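PDB 3CWV: DNA gyrase, B subunit, truncated from Myxococcus xanthus, which probably supplies the ATP-binding and transducer part of a type II topoisomerase that breaks, passes and rejoins double-stranded DNA. Local coordinates for residues L280-G285 with L339-L344; Q274-A279 with F291-V296; Q222-P227 with R345-T350. All blocks are in the same frame, centred on the assembly; numbering follows the deposited sequence.

Contact 1: L280-G285 with L339-L344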
loop_
_atom_site.group_PDB
_atom_site.type_symbol
_atom_site.label_atom_id
_atom_site.label_comp_id
_atom_site.label_asym_id
_atom_site.label_seq_id
_atom_site.Cartn_x
_atom_site.Cartn_y
_atom_site.Cartn_z
ATOM N N LEU A 280 7.361 20.796 21.298
ATOM C CA LEU A 280 6.465 21.758 21.928
ATOM C C LEU A 280 6.858 22.040 23.376
ATOM O O LEU A 280 6.969 23.198 23.770
ATOM C CB LEU A 280 5.010 21.292 21.847
ATOM C CG LEU A 280 4.458 21.196 20.423
ATOM C CD1 LEU A 280 3.082 20.613 20.454
ATOM C CD2 LEU A 280 4.456 22.548 19.730
ATOM N N ALA A 281 7.072 20.978 24.152
ATOM C CA ALA A 281 7.564 21.094 25.530
ATOM C C ALA A 281 8.759 22.041 25.632
ATOM O O ALA A 281 8.762 22.966 26.450
ATOM C CB ALA A 281 7.920 19.726 26.091
ATOM N N LYS A 282 9.764 21.833 24.796
ATOM C CA LYS A 282 10.961 22.651 24.851
ATOM C C LYS A 282 10.694 24.119 24.484
ATOM O O LYS A 282 11.154 25.034 25.176
ATOM C CB LYS A 282 12.048 22.058 23.962
ATOM C CG LYS A 282 12.441 20.628 24.355
ATOM C CD LYS A 282 13.891 20.337 24.024
ATOM C CE LYS A 282 14.351 19.024 24.673
ATOM N NZ LYS A 282 15.823 18.845 24.558
ATOM N N LEU A 283 9.938 24.334 23.409
ATOM C CA LEU A 283 9.647 25.681 22.920
ATOM C C LEU A 283 8.925 26.521 23.970
ATOM O O LEU A 283 9.245 27.697 24.159
ATOM C CB LEU A 283 8.830 25.625 21.618
ATOM C CG LEU A 283 9.587 25.263 20.332
ATOM C CD1 LEU A 283 8.628 25.173 19.132
ATOM C CD2 LEU A 283 10.708 26.245 20.039
ATOM N N SER A 284 7.961 25.906 24.648
ATOM C CA SER A 284 7.191 26.562 25.687
ATOM C C SER A 284 7.934 26.593 27.021
ATOM O O SER A 284 7.468 27.217 27.975
ATOM C CB SER A 284 5.856 25.844 25.871
ATOM O OG SER A 284 6.046 24.522 26.345
ATOM N N GLY A 285 9.084 25.921 27.082
ATOM C CA GLY A 285 9.824 25.743 28.327
ATOM C C GLY A 285 9.067 24.898 29.337
ATOM O O GLY A 285 9.301 24.997 30.540
ATOM N N LEU A 339 14.269 18.829 14.098
ATOM C CA LEU A 339 13.624 19.371 12.903
ATOM C C LEU A 339 12.309 20.052 13.221
ATOM O O LEU A 339 12.012 21.091 12.646
ATOM C CB LEU A 339 13.411 18.283 11.847
ATOM C CG LEU A 339 14.643 17.616 11.225
ATOM C CD1 LEU A 339 14.227 16.546 10.210
ATOM C CD2 LEU A 339 15.585 18.623 10.564
ATOM N N PHE A 340 11.526 19.473 14.131
ATOM C CA PHE A 340 10.271 20.055 14.564
ATOM C C PHE A 340 10.541 21.379 15.310
ATOM O O PHE A 340 9.834 22.364 15.083
ATOM C CB PHE A 340 9.530 19.124 15.522
ATOM C CG PHE A 340 8.506 18.186 14.875
ATOM C CD1 PHE A 340 7.464 18.671 14.096
ATOM C CD2 PHE A 340 8.561 16.807 15.136
ATOM C CE1 PHE A 340 6.497 17.805 13.561
ATOM C CE2 PHE A 340 7.629 15.940 14.610
ATOM C CZ PHE A 340 6.585 16.429 13.814
ATOM N N ILE A 341 11.521 21.377 16.224
ATOM C CA ILE A 341 11.936 22.592 16.965
ATOM C C ILE A 341 12.237 23.768 16.012
ATOM O O ILE A 341 11.619 24.825 16.113
ATOM C CB ILE A 341 13.150 22.313 17.911
ATOM C CG1 ILE A 341 12.707 21.444 19.096
ATOM C CG2 ILE A 341 13.761 23.633 18.445
ATOM C CD1 ILE A 341 13.838 20.939 19.975
ATOM N N GLU A 342 13.165 23.576 15.082
ATOM C CA GLU A 342 13.512 24.620 14.132
ATOM C C GLU A 342 12.331 25.013 13.245
ATOM O O GLU A 342 12.011 26.195 13.093
ATOM C CB GLU A 342 14.682 24.172 13.275
ATOM C CG GLU A 342 15.039 25.134 12.146
ATOM C CD GLU A 342 15.809 26.393 12.600
ATOM O OE1 GLU A 342 16.421 27.054 11.725
ATOM O OE2 GLU A 342 15.808 26.726 13.811
ATOM N N LEU A 343 11.673 24.006 12.678
ATOM C CA LEU A 343 10.539 24.211 11.794
ATOM C C LEU A 343 9.438 25.027 12.436
ATOM O O LEU A 343 8.825 25.882 11.779
ATOM C CB LEU A 343 9.970 22.844 11.401
ATOM C CG LEU A 343 8.626 22.663 10.731
ATOM C CD1 LEU A 343 8.718 21.345 9.995
ATOM C CD2 LEU A 343 7.483 22.639 11.715
ATOM N N LEU A 344 9.158 24.738 13.704
ATOM C CA LEU A 344 7.993 25.304 14.357
ATOM C C LEU A 344 8.226 26.756 14.802
ATOM O O LEU A 344 7.275 27.456 15.128
ATOM C CB LEU A 344 7.538 24.441 15.544
ATOM C CG LEU A 344 6.808 23.097 15.300
ATOM C CD1 LEU A 344 6.688 22.265 16.576
ATOM C CD2 LEU A 344 5.428 23.303 14.690
#
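Leu280 and Leu283, near the C-terminal end of helix 267-284, meet Ile341 and Leu344 of helix 328-345 in an apolar helix-helix contact. It belongs to the helical side of the transducer domain, which has the ribosomal protein S5 domain 2-like fold of the GyrB family. The axes of 280-284 and 339-344 come within 9.9 Å, and their N-to-C directions differ by 50°. At this separation the gap is bridged by the branched ends of side chains, not by backbone lying on backbone.

Leu283 shows how one leucine can serve two neighbours. Its CG lies anti to its own carbonyl carbon and beside the backbone N (chi1 -76°), and the fork then opens onto the other helix. CD1 presses on Leu344 CB at 3.8 Å, the two side chains crossing at about a right angle, while CD2 faces Ile341 CG2 at 4.3 Å.

Leu280 reaches the interface differently. Its CB points away from helix 328-345, yet the end of the chain comes back, and its CD2 touches Leu344 CD1 at 3.9 Å, again crosswise. Leu344 is buried and is touched by both leucines, at its CB by Leu283 and at its CD1 by Leu280. Deeper along the same pair of helices, Phe340 continues the packing against Ala275, Leu276 and Ala279.

At the end of the segment Gly285, with positive phi, follows helix 267-284 in a Schellman motif. Lys282 starts toward Ile341, but beyond CG its chain runs extended and carries the ammonium group away. At this solvent-exposed margin Lys282 CD lies 4.1 Å from Ile341 CD1, methylene against methyl.

Contact 2: Q274-A279 with F291-V296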
loop_
_atom_site.group_PDB
_atom_site.type_symbol
_atom_site.label_atom_id
_atom_site.label_comp_id
_atom_site.label_asym_id
_atom_site.label_seq_id
_atom_site.Cartn_x
_atom_site.Cartn_y
_atom_site.Cartn_z
ATOM N N GLN A 274 6.146 11.535 19.906
ATOM C CA GLN A 274 7.092 11.862 20.965
ATOM C C GLN A 274 7.990 13.019 20.564
ATOM O O GLN A 274 8.286 13.904 21.387
ATOM C CB GLN A 274 7.912 10.632 21.385
ATOM C CG GLN A 274 7.075 9.611 22.198
ATOM C CD GLN A 274 6.564 10.183 23.533
ATOM O OE1 GLN A 274 5.377 10.504 23.687
ATOM N NE2 GLN A 274 7.473 10.329 24.491
ATOM N N ALA A 275 8.420 13.021 19.304
ATOM C CA ALA A 275 9.234 14.106 18.763
ATOM C C ALA A 275 8.479 15.442 18.779
ATOM O O ALA A 275 9.051 16.468 19.141
ATOM C CB ALA A 275 9.706 13.765 17.343
ATOM N N LEU A 276 7.195 15.421 18.409
ATOM C CA LEU A 276 6.378 16.646 18.357
ATOM C C LEU A 276 6.021 17.173 19.755
ATOM O O LEU A 276 6.192 18.368 20.047
ATOM C CB LEU A 276 5.089 16.415 17.556
ATOM C CG LEU A 276 4.103 17.587 17.391
ATOM C CD1 LEU A 276 4.763 18.854 16.836
ATOM C CD2 LEU A 276 2.933 17.184 16.531
ATOM N N ARG A 277 5.511 16.291 20.608
ATOM C CA ARG A 277 5.209 16.648 21.994
ATOM C C ARG A 277 6.436 17.201 22.711
ATOM O O ARG A 277 6.314 18.086 23.559
ATOM C CB ARG A 277 4.680 15.436 22.754
ATOM C CG ARG A 277 3.252 15.067 22.428
ATOM C CD ARG A 277 2.820 13.896 23.290
ATOM N NE ARG A 277 2.916 14.253 24.704
ATOM C CZ ARG A 277 2.851 13.390 25.712
ATOM N NH1 ARG A 277 2.682 12.098 25.474
ATOM N NH2 ARG A 277 2.956 13.826 26.963
ATOM N N GLY A 278 7.608 16.675 22.354
ATOM C CA GLY A 278 8.880 17.095 22.906
ATOM C C GLY A 278 9.401 18.423 22.374
ATOM O O GLY A 278 10.076 19.170 23.099
ATOM N N ALA A 279 9.122 18.697 21.101
ATOM C CA ALA A 279 9.484 19.955 20.481
ATOM C C ALA A 279 8.648 21.060 21.108
ATOM O O ALA A 279 9.172 22.116 21.435
ATOM C CB ALA A 279 9.260 19.899 18.971
ATOM N N PHE A 291 1.769 18.800 27.211
ATOM C CA PHE A 291 1.232 18.616 25.875
ATOM C C PHE A 291 0.794 17.180 25.610
ATOM O O PHE A 291 1.462 16.461 24.871
ATOM C CB PHE A 291 2.262 19.073 24.839
ATOM C CG PHE A 291 2.540 20.544 24.897
ATOM C CD1 PHE A 291 1.694 21.446 24.263
ATOM C CD2 PHE A 291 3.627 21.033 25.608
ATOM C CE1 PHE A 291 1.938 22.816 24.326
ATOM C CE2 PHE A 291 3.875 22.408 25.678
ATOM C CZ PHE A 291 3.025 23.297 25.040
ATOM N N PRO A 292 -0.350 16.767 26.187
ATOM C CA PRO A 292 -0.814 15.417 25.922
ATOM C C PRO A 292 -1.209 15.317 24.456
ATOM O O PRO A 292 -1.562 16.330 23.847
ATOM C CB PRO A 292 -2.051 15.281 26.821
ATOM C CG PRO A 292 -2.526 16.646 27.023
ATOM C CD PRO A 292 -1.287 17.500 27.057
ATOM N N TRP A 293 -1.134 14.115 23.895
ATOM C CA TRP A 293 -1.369 13.938 22.471
ATOM C C TRP A 293 -2.794 14.308 22.078
ATOM O O TRP A 293 -3.006 14.914 21.024
ATOM C CB TRP A 293 -1.015 12.518 21.987
ATOM C CG TRP A 293 -1.224 12.420 20.522
ATOM C CD1 TRP A 293 -2.232 11.762 19.876
ATOM C CD2 TRP A 293 -0.458 13.080 19.513
ATOM N NE1 TRP A 293 -2.123 11.949 18.520
ATOM C CE2 TRP A 293 -1.043 12.754 18.266
ATOM C CE3 TRP A 293 0.674 13.906 19.536
ATOM C CZ2 TRP A 293 -0.528 13.217 17.052
ATOM C CZ3 TRP A 293 1.185 14.367 18.324
ATOM C CH2 TRP A 293 0.581 14.025 17.102
ATOM N N ALA A 294 -3.757 13.971 22.933
ATOM C CA ALA A 294 -5.159 14.309 22.698
ATOM C C ALA A 294 -5.383 15.808 22.458
ATOM O O ALA A 294 -6.270 16.186 21.688
ATOM C CB ALA A 294 -6.021 13.826 23.850
ATOM N N ARG A 295 -4.590 16.650 23.122
ATOM C CA ARG A 295 -4.678 18.100 22.947
ATOM C C ARG A 295 -3.943 18.529 21.682
ATOM O O ARG A 295 -4.512 19.201 20.817
ATOM C CB ARG A 295 -4.118 18.842 24.173
ATOM C CG ARG A 295 -5.128 19.035 25.308
ATOM N N VAL A 296 -2.678 18.124 21.576
ATOM C CA VAL A 296 -1.852 18.440 20.412
ATOM C C VAL A 296 -2.549 18.055 19.106
ATOM O O VAL A 296 -2.467 18.787 18.123
ATOM C CB VAL A 296 -0.469 17.765 20.498
ATOM C CG1 VAL A 296 0.353 18.029 19.237
ATOM C CG2 VAL A 296 0.281 18.260 21.714
#
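Leu276 and Arg277, neighbours on helix 267-284, divide between them the work of holding 291-296, where the chain turns back after that helix. In the transducer domain the helix follows strands 252-257 and 260-261 of the five-stranded sheet and leads, by way of the short helix 293-296, to strand 300-307 of the same sheet. Pro292 occupies the N-cap position of the short helix.

At the start of the segment the carbonyl of Gln274 accepts a hydrogen bond from Arg288. Leu276 then points toward 291-296. Its CG is anti to the backbone N (chi1 -180°), and from there CD2 meets the edge of the Trp293 ring, 3.8 Å from CZ3, and lies equally close to Val296 CG1. Leu276 also touches Leu243 and Trp245, which joins this small apolar cluster to strand 237-245.

Arg277 comes next and is the polar half of the contact. Its chain bends at chi3 (60°), bringing NE to 2.6 Å from Phe291 O; the N-H...O angle of 119° makes this a weak hydrogen bond. A stronger partner holds the tip, for NH2 bonds to Arg288 O. Pro292 CA sits over one face of the guanidinium, off its centre toward the rim, and Trp293 N lies on that same face. An alanine here would probably leave the carbonyls of Phe291 and Arg288 without these N-H partners and open a gap beside Pro292 and the indole edge. The aliphatic part of Arg277 also contributes: its CG rests 4.0 Å from Trp293 CE3, near the plane of the indole.

Contact 3: Q222-P227 with R345-T350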
loop_
_atom_site.group_PDB
_atom_site.type_symbol
_atom_site.label_atom_id
_atom_site.label_comp_id
_atom_site.label_asym_id
_atom_site.label_seq_id
_atom_site.Cartn_x
_atom_site.Cartn_y
_atom_site.Cartn_z
ATOM N N GLN A 222 -7.927 25.013 6.938
ATOM C CA GLN A 222 -6.518 24.729 7.203
ATOM C C GLN A 222 -5.806 25.900 7.899
ATOM O O GLN A 222 -5.918 27.045 7.459
ATOM C CB GLN A 222 -5.801 24.361 5.896
ATOM C CG GLN A 222 -6.204 22.995 5.332
ATOM C CD GLN A 222 -5.796 22.789 3.891
ATOM O OE1 GLN A 222 -5.395 23.731 3.202
ATOM N NE2 GLN A 222 -5.900 21.543 3.418
ATOM N N LEU A 223 -5.058 25.599 8.965
ATOM C CA LEU A 223 -4.347 26.623 9.740
ATOM C C LEU A 223 -3.011 27.023 9.131
ATOM O O LEU A 223 -2.349 27.952 9.601
ATOM C CB LEU A 223 -4.142 26.164 11.190
ATOM C CG LEU A 223 -5.404 25.982 12.029
ATOM C CD1 LEU A 223 -5.031 25.547 13.434
ATOM C CD2 LEU A 223 -6.216 27.263 12.069
ATOM N N HIS A 224 -2.604 26.298 8.100
ATOM C CA HIS A 224 -1.393 26.594 7.365
ATOM C C HIS A 224 -1.575 26.019 5.955
ATOM O O HIS A 224 -2.292 25.033 5.790
ATOM C CB HIS A 224 -0.159 26.023 8.090
ATOM C CG HIS A 224 -0.297 24.587 8.514
ATOM N ND1 HIS A 224 0.317 23.554 7.840
ATOM C CD2 HIS A 224 -0.949 24.021 9.557
ATOM C CE1 HIS A 224 0.038 22.410 8.441
ATOM N NE2 HIS A 224 -0.729 22.665 9.486
ATOM N N PRO A 225 -0.975 26.665 4.936
ATOM C CA PRO A 225 -1.238 26.327 3.540
ATOM C C PRO A 225 -0.505 25.103 3.001
ATOM O O PRO A 225 -0.812 24.657 1.890
ATOM C CB PRO A 225 -0.755 27.576 2.791
ATOM C CG PRO A 225 0.351 28.095 3.643
ATOM C CD PRO A 225 -0.045 27.811 5.053
ATOM N N GLU A 226 0.471 24.592 3.751
ATOM C CA GLU A 226 1.226 23.424 3.305
ATOM C C GLU A 226 1.438 22.484 4.489
ATOM O O GLU A 226 1.750 22.938 5.604
ATOM C CB GLU A 226 2.560 23.863 2.683
ATOM C CG GLU A 226 2.998 23.050 1.473
ATOM C CD GLU A 226 2.026 23.133 0.299
ATOM O OE1 GLU A 226 1.559 24.247 -0.038
ATOM O OE2 GLU A 226 1.733 22.077 -0.297
ATOM N N PRO A 227 1.229 21.165 4.273
ATOM C CA PRO A 227 1.426 20.256 5.395
ATOM C C PRO A 227 2.874 20.253 5.852
ATOM O O PRO A 227 3.789 20.560 5.064
ATOM C CB PRO A 227 1.022 18.884 4.811
ATOM C CG PRO A 227 0.093 19.222 3.674
ATOM C CD PRO A 227 0.766 20.446 3.069
ATOM N N ARG A 345 9.480 27.196 14.794
ATOM C CA ARG A 345 9.818 28.545 15.258
ATOM C C ARG A 345 8.953 29.566 14.538
ATOM O O ARG A 345 8.170 30.293 15.169
ATOM C CB ARG A 345 11.304 28.859 15.039
ATOM C CG ARG A 345 12.220 28.234 16.087
ATOM C CD ARG A 345 13.696 28.505 15.803
ATOM N NE ARG A 345 14.574 27.824 16.760
ATOM C CZ ARG A 345 14.646 28.118 18.060
ATOM N NH1 ARG A 345 13.883 29.083 18.582
ATOM N NH2 ARG A 345 15.478 27.444 18.847
ATOM N N GLU A 346 9.078 29.575 13.212
ATOM C CA GLU A 346 8.378 30.547 12.360
ATOM C C GLU A 346 7.185 29.956 11.600
ATOM O O GLU A 346 6.771 30.502 10.571
ATOM C CB GLU A 346 9.366 31.178 11.373
ATOM C CG GLU A 346 10.407 32.068 12.037
ATOM C CD GLU A 346 9.796 33.258 12.763
ATOM O OE1 GLU A 346 9.118 34.089 12.105
ATOM O OE2 GLU A 346 10.007 33.369 13.994
ATOM N N HIS A 347 6.641 28.849 12.109
ATOM C CA HIS A 347 5.489 28.182 11.497
ATOM C C HIS A 347 4.198 28.801 12.009
ATOM O O HIS A 347 4.071 29.043 13.206
ATOM C CB HIS A 347 5.485 26.681 11.828
ATOM C CG HIS A 347 4.555 25.875 10.974
ATOM N ND1 HIS A 347 3.218 25.715 11.268
ATOM C CD2 HIS A 347 4.774 25.180 9.834
ATOM C CE1 HIS A 347 2.654 24.956 10.345
ATOM N NE2 HIS A 347 3.575 24.631 9.456
ATOM N N PRO A 348 3.232 29.053 11.103
ATOM C CA PRO A 348 1.959 29.674 11.455
ATOM C C PRO A 348 1.210 29.026 12.618
ATOM O O PRO A 348 0.540 29.728 13.372
ATOM C CB PRO A 348 1.143 29.547 10.160
ATOM C CG PRO A 348 2.146 29.566 9.098
ATOM C CD PRO A 348 3.321 28.795 9.652
ATOM N N VAL A 349 1.334 27.710 12.782
ATOM C CA VAL A 349 0.501 26.981 13.746
ATOM C C VAL A 349 0.985 27.007 15.209
ATOM O O VAL A 349 0.194 26.806 16.134
ATOM C CB VAL A 349 0.313 25.500 13.289
ATOM C CG1 VAL A 349 1.491 24.632 13.760
ATOM C CG2 VAL A 349 -1.021 24.942 13.790
ATOM N N THR A 350 2.272 27.252 15.408
ATOM C CA THR A 350 2.931 27.033 16.706
ATOM C C THR A 350 2.346 27.820 17.892
ATOM O O THR A 350 2.037 27.216 18.927
ATOM C CB THR A 350 4.432 27.277 16.597
ATOM O OG1 THR A 350 4.911 26.719 15.368
ATOM C CG2 THR A 350 5.184 26.665 17.792
HETATM O O HOH W 1 4.132 23.431 6.712
#
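His224 and His347 form an edge-to-face aromatic pair between two irregular segments: the loop leading into the outer strand 228-234, and the connection from helix 328-345 to helix 350-354. The ring centroids are 4.8 Å apart and the planes stand at 67°. His347 presents its edge, with CE1 lying over one face of His224 and only 3.5 Å from CG.

The His224 ring is held by hydrogen bonds at both nitrogens. A chi1 of 49° puts its CG between the backbone N and the carbonyl carbon, where His347 CE1 meets it. ND1 donates to Glu226 O at 2.7 Å; the oxygen lies in the ring plane, although the donor stands above the carbonyl plane. NE2 is hydrogen-bonded to the backbone N of Trp245 on strand 237-245. With both nitrogens engaged, rotation of the ring is probably well fixed.

A water extends the link between the loops. It donates to Glu226 O at 2.7 Å and is hydrogen-bonded to His347 NE2 at 3.0 Å. Glu226 O thus has two partners, one from the His224 ring and one from the solvent molecule that reaches the other ring.

Packing contacts flank the pair. Pro348 CB lies 3.9 Å from Leu223 O, and the apolar ends Leu223 CD1 and Val349 CG2 meet at 4.1 Å, these two side chains crossing at about a right angle. Trp245 touches both Leu223 and Val349, so the sheet backs this side of the contact.

The remaining nitrogen of His347 works within its own segment: ND1 accepts from Val349 N in a nearly straight bond (3.1 Å, 166°). This is a side-chain capping bond within the type I beta turn from His347 to Thr350, just before helix 350-354.

How the contacts relate
From the N terminus, the chain first passes 222-227, the early half of contact 3, before entering strand 228-234. It then runs along helix 267-284, which supplies 274-279 to contact 2 and 280-285 to contact 1. Contact 2 closes the shortest loop, with 11 residues between its segments; contact 1 spans 53 and contact 3 spans 117. The loops of contacts 1 and 2 cross, and both nest inside that of contact 3. Contacts 1 and 2 touch where the Phe291 ring packs against Ser284 and Ala281, and contact 1 adjoins contact 3 around Leu344 and Thr350. Together they tie helices 267-284 and 328-345 and the chain's C-terminal part to one end of the transducer sheet.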